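Local coordinates for protein putative isomerase (Sinorhizobium meliloti, PDB 2PPG) that is a putative isomerase of undetermined specific role, built on the two-domain plan of the enolase superfamily, with an N-terminal domain and a TIM-barrel-type C-terminal domain, at residues S12-L17 against R53-R58; L132-G137 against P374-E379. All coordinates share one frame; numbering follows the deposited sequence.

Contact 1. Residues S12-L17 against R53-R58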
ATOM      1  N   SER A  12     -33.567  22.673  29.772  1.00 30.41           N
ATOM      2  CA  SER A  12     -32.750  23.292  28.714  1.00 31.50           C
ATOM      3  C   SER A  12     -33.074  24.773  28.537  1.00 31.89           C
ATOM      4  O   SER A  12     -34.234  25.175  28.652  1.00 29.24           O
ATOM      5  CB  SER A  12     -33.007  22.606  27.373  1.00 32.85           C
ATOM      6  OG  SER A  12     -32.811  21.208  27.466  1.00 39.03           O
ATOM      7  N   PHE A  13     -32.051  25.569  28.217  1.00 32.13           N
ATOM      8  CA  PHE A  13     -32.182  27.030  28.157  1.00 31.49           C
ATOM      9  C   PHE A  13     -31.305  27.632  27.087  1.00 32.79           C
ATOM     10  O   PHE A  13     -30.274  27.064  26.714  1.00 34.85           O
ATOM     11  CB  PHE A  13     -31.722  27.697  29.458  1.00 30.97           C
ATOM     12  CG  PHE A  13     -32.256  27.071  30.707  1.00 32.62           C
ATOM     13  CD1 PHE A  13     -33.406  27.572  31.312  1.00 35.05           C
ATOM     14  CD2 PHE A  13     -31.590  26.018  31.309  1.00 30.85           C
ATOM     15  CE1 PHE A  13     -33.896  27.010  32.485  1.00 33.50           C
ATOM     16  CE2 PHE A  13     -32.076  25.456  32.469  1.00 32.96           C
ATOM     17  CZ  PHE A  13     -33.232  25.958  33.060  1.00 31.68           C
ATOM     18  N   THR A  14     -31.684  28.819  26.631  1.00 29.59           N
ATOM     19  CA  THR A  14     -30.781  29.607  25.822  1.00 26.81           C
ATOM     20  C   THR A  14     -30.338  30.796  26.631  1.00 24.97           C
ATOM     21  O   THR A  14     -31.075  31.287  27.471  1.00 24.67           O
ATOM     22  CB  THR A  14     -31.440  30.112  24.544  1.00 30.08           C
ATOM     23  OG1 THR A  14     -32.753  30.594  24.851  1.00 35.98           O
ATOM     24  CG2 THR A  14     -31.529  29.001  23.509  1.00 28.30           C
ATOM     25  N   LEU A  15     -29.118  31.238  26.387  1.00 26.18           N
ATOM     26  CA  LEU A  15     -28.647  32.486  26.915  1.00 30.28           C
ATOM     27  C   LEU A  15     -28.209  33.295  25.726  1.00 34.09           C
ATOM     28  O   LEU A  15     -27.347  32.846  24.960  1.00 33.33           O
ATOM     29  CB  LEU A  15     -27.468  32.253  27.851  1.00 32.99           C
ATOM     30  CG  LEU A  15     -26.814  33.467  28.515  1.00 30.36           C
ATOM     31  CD1 LEU A  15     -27.847  34.279  29.253  1.00 29.91           C
ATOM     32  CD2 LEU A  15     -25.720  33.009  29.478  1.00 29.55           C
ATOM     33  N   THR A  16     -28.808  34.477  25.564  1.00 38.26           N
ATOM     34  CA  THR A  16     -28.546  35.340  24.410  1.00 40.77           C
ATOM     35  C   THR A  16     -27.957  36.688  24.818  1.00 44.78           C
ATOM     36  O   THR A  16     -28.659  37.516  25.384  1.00 47.55           O
ATOM     37  CB  THR A  16     -29.847  35.608  23.628  1.00 40.78           C
ATOM     38  OG1 THR A  16     -30.432  34.366  23.220  1.00 42.03           O
ATOM     39  CG2 THR A  16     -29.580  36.475  22.395  1.00 40.76           C
ATOM     40  N   LEU A  17     -26.683  36.926  24.533  1.00 45.41           N
ATOM     41  CA  LEU A  17     -26.102  38.231  24.839  1.00 48.86           C
ATOM     42  C   LEU A  17     -25.826  39.034  23.587  1.00 50.77           C
ATOM     43  O   LEU A  17     -25.267  38.497  22.630  1.00 53.19           O
ATOM     44  CB  LEU A  17     -24.807  38.103  25.644  1.00 51.28           C
ATOM     45  CG  LEU A  17     -24.916  37.775  27.135  1.00 53.73           C
ATOM     46  CD1 LEU A  17     -26.263  38.230  27.729  1.00 53.66           C
ATOM     47  CD2 LEU A  17     -24.696  36.290  27.354  1.00 55.46           C
ATOM     48  N   ARG A  53     -25.157  33.537  21.598  1.00 35.54           N
ATOM     49  CA  ARG A  53     -26.197  32.670  22.132  1.00 26.35           C
ATOM     50  C   ARG A  53     -25.617  31.282  22.294  1.00 29.30           C
ATOM     51  O   ARG A  53     -24.716  30.909  21.552  1.00 35.79           O
ATOM     52  CB  ARG A  53     -27.391  32.627  21.189  1.00 23.52           C
ATOM     53  CG  ARG A  53     -28.616  31.907  21.762  1.00 25.20           C
ATOM     54  CD  ARG A  53     -29.811  32.008  20.832  1.00 26.44           C
ATOM     55  NE  ARG A  53     -29.528  31.542  19.474  1.00 29.38           N
ATOM     56  CZ  ARG A  53     -30.229  31.900  18.397  1.00 28.77           C
ATOM     57  NH1 ARG A  53     -31.248  32.740  18.523  1.00 23.04           N
ATOM     58  NH2 ARG A  53     -29.903  31.430  17.192  1.00 29.69           N
ATOM     59  N   SER A  54     -26.111  30.537  23.283  1.00 26.95           N
ATOM     60  CA  SER A  54     -25.738  29.144  23.491  1.00 24.95           C
ATOM     61  C   SER A  54     -26.824  28.402  24.273  1.00 26.12           C
ATOM     62  O   SER A  54     -27.694  29.021  24.888  1.00 27.38           O
ATOM     63  CB  SER A  54     -24.415  29.045  24.238  1.00 25.51           C
ATOM     64  OG  SER A  54     -24.584  29.443  25.587  1.00 31.30           O
ATOM     65  N   VAL A  55     -26.762  27.075  24.260  1.00 24.15           N
ATOM     66  CA  VAL A  55     -27.725  26.268  24.991  1.00 26.19           C
ATOM     67  C   VAL A  55     -27.105  25.731  26.277  1.00 28.93           C
ATOM     68  O   VAL A  55     -26.025  25.166  26.245  1.00 30.90           O
ATOM     69  CB  VAL A  55     -28.290  25.113  24.118  1.00 24.19           C
ATOM     70  CG1 VAL A  55     -29.208  24.199  24.943  1.00 19.61           C
ATOM     71  CG2 VAL A  55     -29.015  25.673  22.894  1.00 21.08           C
ATOM     72  N   LEU A  56     -27.792  25.937  27.399  1.00 29.86           N
ATOM     73  CA  LEU A  56     -27.360  25.445  28.695  1.00 29.19           C
ATOM     74  C   LEU A  56     -28.369  24.438  29.220  1.00 34.75           C
ATOM     75  O   LEU A  56     -29.594  24.598  29.048  1.00 35.34           O
ATOM     76  CB  LEU A  56     -27.227  26.574  29.714  1.00 28.43           C
ATOM     77  CG  LEU A  56     -26.008  27.495  29.633  1.00 32.35           C
ATOM     78  CD1 LEU A  56     -26.159  28.597  28.563  1.00 26.65           C
ATOM     79  CD2 LEU A  56     -25.762  28.106  31.006  1.00 31.02           C
ATOM     80  N   VAL A  57     -27.845  23.406  29.874  1.00 32.04           N
ATOM     81  CA  VAL A  57     -28.659  22.365  30.430  1.00 30.54           C
ATOM     82  C   VAL A  57     -28.374  22.341  31.920  1.00 32.35           C
ATOM     83  O   VAL A  57     -27.223  22.482  32.343  1.00 31.53           O
ATOM     84  CB  VAL A  57     -28.379  21.005  29.731  1.00 31.17           C
ATOM     85  CG1 VAL A  57     -28.624  19.842  30.651  1.00 31.53           C
ATOM     86  CG2 VAL A  57     -29.244  20.860  28.506  1.00 27.46           C
ATOM     87  N   ARG A  58     -29.438  22.198  32.704  1.00 32.49           N
ATOM     88  CA  ARG A  58     -29.358  22.136  34.151  1.00 35.28           C
ATOM     89  C   ARG A  58     -29.983  20.820  34.566  1.00 35.18           C
ATOM     90  O   ARG A  58     -31.136  20.555  34.236  1.00 34.24           O
ATOM     91  CB  ARG A  58     -30.141  23.298  34.755  1.00 38.22           C
ATOM     92  CG  ARG A  58     -30.157  23.366  36.265  1.00 38.35           C
ATOM     93  CD  ARG A  58     -31.258  24.321  36.715  1.00 39.70           C
ATOM     94  NE  ARG A  58     -31.171  24.623  38.140  1.00 39.87           N
ATOM     95  CZ  ARG A  58     -31.770  23.925  39.102  1.00 36.26           C
ATOM     96  NH1 ARG A  58     -31.614  24.284  40.361  1.00 33.54           N
ATOM     97  NH2 ARG A  58     -32.520  22.871  38.808  1.00 37.30           N
TER
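T16 and R53 face each other as a non-hydrogen-bonded antiparallel pair, CA to CA 4.2 Å, and their side chains lie alongside, pointing the same way. R53 starts with CB 3.8 Å from L15 O. CG is anti to the backbone N (chi1 -171°), which carries the chain past T16 to within 3.4 Å of its OG1, and CD keeps equally close to that oxygen. At chi3 (54°) the chain bends, and the guanidinium is gripped beyond the strands: NE donates to G73 O, while NH2 bonds L74 O and Y38 OH. Arginine suits the place because its methylenes pack along the threonine while its N-H groups satisfy loop carbonyls. The two strands, 7-17 and 52-61, are the middle pair of the antiparallel sheet in the N-terminal domain of the enolase superfamily, and helix 77-92 covers the face bearing S12, R53 and V55. The hydrogen-bonded pairs are F13 with L56 and L15 with S54, the first including L56 N to F13 O at 2.8 Å. On the face of F13 and L15, leucine meets leucine, L15 CB lying 3.9 Å from L56 CD1. The F13 ring presents its edge: CD2 is 3.3 Å from L56 O. Its CE2 comes 3.7 Å from R58 CB, with the ring plane turned 84° from the R58 guanidinium, whose NH2 pairs with E60.

Contact 2. Residues L132-G137 against P374-E379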
ATOM      1  N   LEU A 132     -23.857  15.811  33.552  1.00 30.30           N
ATOM      2  CA  LEU A 132     -23.644  14.532  34.234  1.00 29.69           C
ATOM      3  C   LEU A 132     -22.288  14.476  34.937  1.00 28.94           C
ATOM      4  O   LEU A 132     -22.204  14.126  36.119  1.00 29.94           O
ATOM      5  CB  LEU A 132     -23.801  13.359  33.260  1.00 27.73           C
ATOM      6  CG  LEU A 132     -25.127  12.579  33.304  1.00 33.44           C
ATOM      7  CD1 LEU A 132     -26.293  13.336  33.945  1.00 26.90           C
ATOM      8  CD2 LEU A 132     -25.502  12.058  31.912  1.00 30.86           C
ATOM      9  N   TRP A 133     -21.228  14.833  34.219  1.00 28.54           N
ATOM     10  CA  TRP A 133     -19.904  14.789  34.810  1.00 28.22           C
ATOM     11  C   TRP A 133     -19.820  15.784  35.956  1.00 32.01           C
ATOM     12  O   TRP A 133     -19.222  15.497  37.004  1.00 32.50           O
ATOM     13  CB  TRP A 133     -18.842  15.072  33.758  1.00 28.62           C
ATOM     14  CG  TRP A 133     -18.520  13.864  32.940  1.00 29.68           C
ATOM     15  CD1 TRP A 133     -18.963  13.578  31.681  1.00 28.64           C
ATOM     16  CD2 TRP A 133     -17.697  12.761  33.338  1.00 29.29           C
ATOM     17  NE1 TRP A 133     -18.465  12.368  31.272  1.00 26.99           N
ATOM     18  CE2 TRP A 133     -17.682  11.846  32.267  1.00 26.10           C
ATOM     19  CE3 TRP A 133     -16.961  12.463  34.496  1.00 27.46           C
ATOM     20  CZ2 TRP A 133     -16.960  10.658  32.316  1.00 28.30           C
ATOM     21  CZ3 TRP A 133     -16.250  11.288  34.545  1.00 27.92           C
ATOM     22  CH2 TRP A 133     -16.250  10.397  33.463  1.00 28.66           C
ATOM     23  N   ASP A 134     -20.445  16.944  35.761  1.00 31.63           N
ATOM     24  CA  ASP A 134     -20.508  17.970  36.794  1.00 33.07           C
ATOM     25  C   ASP A 134     -21.101  17.401  38.079  1.00 32.13           C
ATOM     26  O   ASP A 134     -20.540  17.581  39.162  1.00 32.60           O
ATOM     27  CB  ASP A 134     -21.341  19.153  36.306  1.00 35.36           C
ATOM     28  CG  ASP A 134     -21.162  20.388  37.164  1.00 37.37           C
ATOM     29  OD1 ASP A 134     -19.992  20.710  37.508  1.00 30.25           O
ATOM     30  OD2 ASP A 134     -22.201  21.029  37.483  1.00 36.11           O
ATOM     31  N   LEU A 135     -22.229  16.709  37.948  1.00 30.71           N
ATOM     32  CA  LEU A 135     -22.850  16.035  39.080  1.00 30.17           C
ATOM     33  C   LEU A 135     -21.903  15.057  39.764  1.00 29.34           C
ATOM     34  O   LEU A 135     -21.781  15.044  40.989  1.00 29.58           O
ATOM     35  CB  LEU A 135     -24.080  15.270  38.620  1.00 29.45           C
ATOM     36  CG  LEU A 135     -25.479  15.838  38.859  1.00 28.71           C
ATOM     37  CD1 LEU A 135     -25.438  16.947  39.875  1.00 25.48           C
ATOM     38  CD2 LEU A 135     -26.121  16.285  37.569  1.00 28.50           C
ATOM     39  N   ALA A 136     -21.245  14.221  38.969  1.00 30.87           N
ATOM     40  CA  ALA A 136     -20.355  13.203  39.521  1.00 28.22           C
ATOM     41  C   ALA A 136     -19.254  13.836  40.386  1.00 26.75           C
ATOM     42  O   ALA A 136     -19.042  13.406  41.513  1.00 27.75           O
ATOM     43  CB  ALA A 136     -19.772  12.331  38.408  1.00 26.46           C
ATOM     44  N   GLY A 137     -18.581  14.864  39.869  1.00 22.35           N
ATOM     45  CA  GLY A 137     -17.621  15.637  40.662  1.00 24.27           C
ATOM     46  C   GLY A 137     -18.197  16.227  41.950  1.00 29.09           C
ATOM     47  O   GLY A 137     -17.590  16.129  43.029  1.00 28.47           O
ATOM     48  N   PRO A 374     -15.514  21.535  43.246  1.00 42.65           N
ATOM     49  CA  PRO A 374     -15.846  20.200  42.729  1.00 36.35           C
ATOM     50  C   PRO A 374     -16.651  20.286  41.429  1.00 34.13           C
ATOM     51  O   PRO A 374     -17.152  21.357  41.084  1.00 33.39           O
ATOM     52  CB  PRO A 374     -16.709  19.575  43.846  1.00 36.10           C
ATOM     53  CG  PRO A 374     -16.756  20.550  44.959  1.00 35.72           C
ATOM     54  CD  PRO A 374     -16.377  21.892  44.389  1.00 40.75           C
ATOM     55  N   GLY A 375     -16.766  19.167  40.718  1.00 32.50           N
ATOM     56  CA  GLY A 375     -17.390  19.159  39.398  1.00 29.90           C
ATOM     57  C   GLY A 375     -16.600  20.026  38.440  1.00 30.00           C
ATOM     58  O   GLY A 375     -15.365  19.994  38.433  1.00 34.66           O
ATOM     59  N   LEU A 376     -17.309  20.805  37.633  1.00 26.55           N
ATOM     60  CA  LEU A 376     -16.680  21.748  36.725  1.00 28.76           C
ATOM     61  C   LEU A 376     -15.936  22.841  37.475  1.00 29.71           C
ATOM     62  O   LEU A 376     -14.914  23.347  36.998  1.00 26.76           O
ATOM     63  CB  LEU A 376     -17.727  22.411  35.838  1.00 31.55           C
ATOM     64  CG  LEU A 376     -18.145  21.755  34.525  1.00 35.98           C
ATOM     65  CD1 LEU A 376     -17.776  20.287  34.460  1.00 33.39           C
ATOM     66  CD2 LEU A 376     -19.657  21.966  34.328  1.00 37.67           C
ATOM     67  N   GLY A 377     -16.464  23.224  38.634  1.00 27.90           N
ATOM     68  CA  GLY A 377     -15.865  24.301  39.417  1.00 29.28           C
ATOM     69  C   GLY A 377     -16.343  25.677  38.984  1.00 32.68           C
ATOM     70  O   GLY A 377     -16.004  26.672  39.618  1.00 39.40           O
ATOM     71  N   VAL A 378     -17.101  25.743  37.887  1.00 31.88           N
ATOM     72  CA  VAL A 378     -17.784  26.966  37.488  1.00 30.70           C
ATOM     73  C   VAL A 378     -19.273  26.698  37.366  1.00 30.29           C
ATOM     74  O   VAL A 378     -19.680  25.561  37.148  1.00 28.24           O
ATOM     75  CB  VAL A 378     -17.250  27.564  36.152  1.00 30.48           C
ATOM     76  CG1 VAL A 378     -15.785  27.281  35.985  1.00 34.36           C
ATOM     77  CG2 VAL A 378     -18.020  27.045  34.975  1.00 31.49           C
ATOM     78  N   GLU A 379     -20.080  27.750  37.513  1.00 31.41           N
ATOM     79  CA  GLU A 379     -21.541  27.656  37.393  1.00 34.48           C
ATOM     80  C   GLU A 379     -22.072  28.977  36.880  1.00 32.49           C
ATOM     81  O   GLU A 379     -21.356  29.969  36.902  1.00 35.68           O
ATOM     82  CB  GLU A 379     -22.182  27.337  38.742  1.00 34.65           C
ATOM     83  CG  GLU A 379     -21.977  25.919  39.217  1.00 41.85           C
ATOM     84  CD  GLU A 379     -22.372  25.726  40.669  1.00 47.23           C
ATOM     85  OE1 GLU A 379     -23.145  26.552  41.206  1.00 51.66           O
ATOM     86  OE2 GLU A 379     -21.906  24.743  41.282  1.00 48.52           O
TER
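A type II' beta turn, P374 to G377, is docked on helix 119-140 by a side chain of the helix: D134 accepts the backbone N-H of L376. D134 CG is anti to its backbone N (chi1 -165°), which extends the carboxylate from the helix to the turn. OD1 lies 2.7 Å from L376 N, the bond is almost straight at 174°, and the N-H meets OD1 nearly along its C-O axis. Aspartate fits because its second oxygen is used as well: OD2 accepts W68 N and forms a salt bridge with K138, which also pairs with E379. L376 lays its side chain across the carboxylate at about a right angle, CD2 3.6 Å from D134 CG. Glycines set the closeness of the backbones, G137 CA and G375 CA being 3.7 Å apart. At either one a CB would point into the other segment and clash; G375 also holds the positive phi (62°) of the second turn position. P374 follows a cis peptide bond and rests its CB 3.6 Å from G137 O. The G375 backbone bonds L142 and V144 just past the helix. L376, besides touching D134, packs with V378 against helix 325-336, which also reaches L376 O through Q332, while E379 pairs with V358 of strand 357-359 and L132 and L135 lean on strand 52-61.

Contact 1 is a strand pair within the N-terminal domain's sheet; contact 2 joins a helix of that domain's sequence to a turn from the region of the C-terminal family. The first buries more surface between its segments, yet is only partly buried as a whole, while the smaller second is largely enclosed. Their chemistry follows the elements they join: paired strands share repeated backbone bonds, whereas in contact 2 one carboxylate grips a backbone N-H of 374-379, and facing glycines let the two backbones come close. Their centres are about 17 Å apart. Strand 52-61 connects them, since it supplies 53-58 and its later residues I59 and T61 meet helix 119-140; W68 touches R58 and bonds D134.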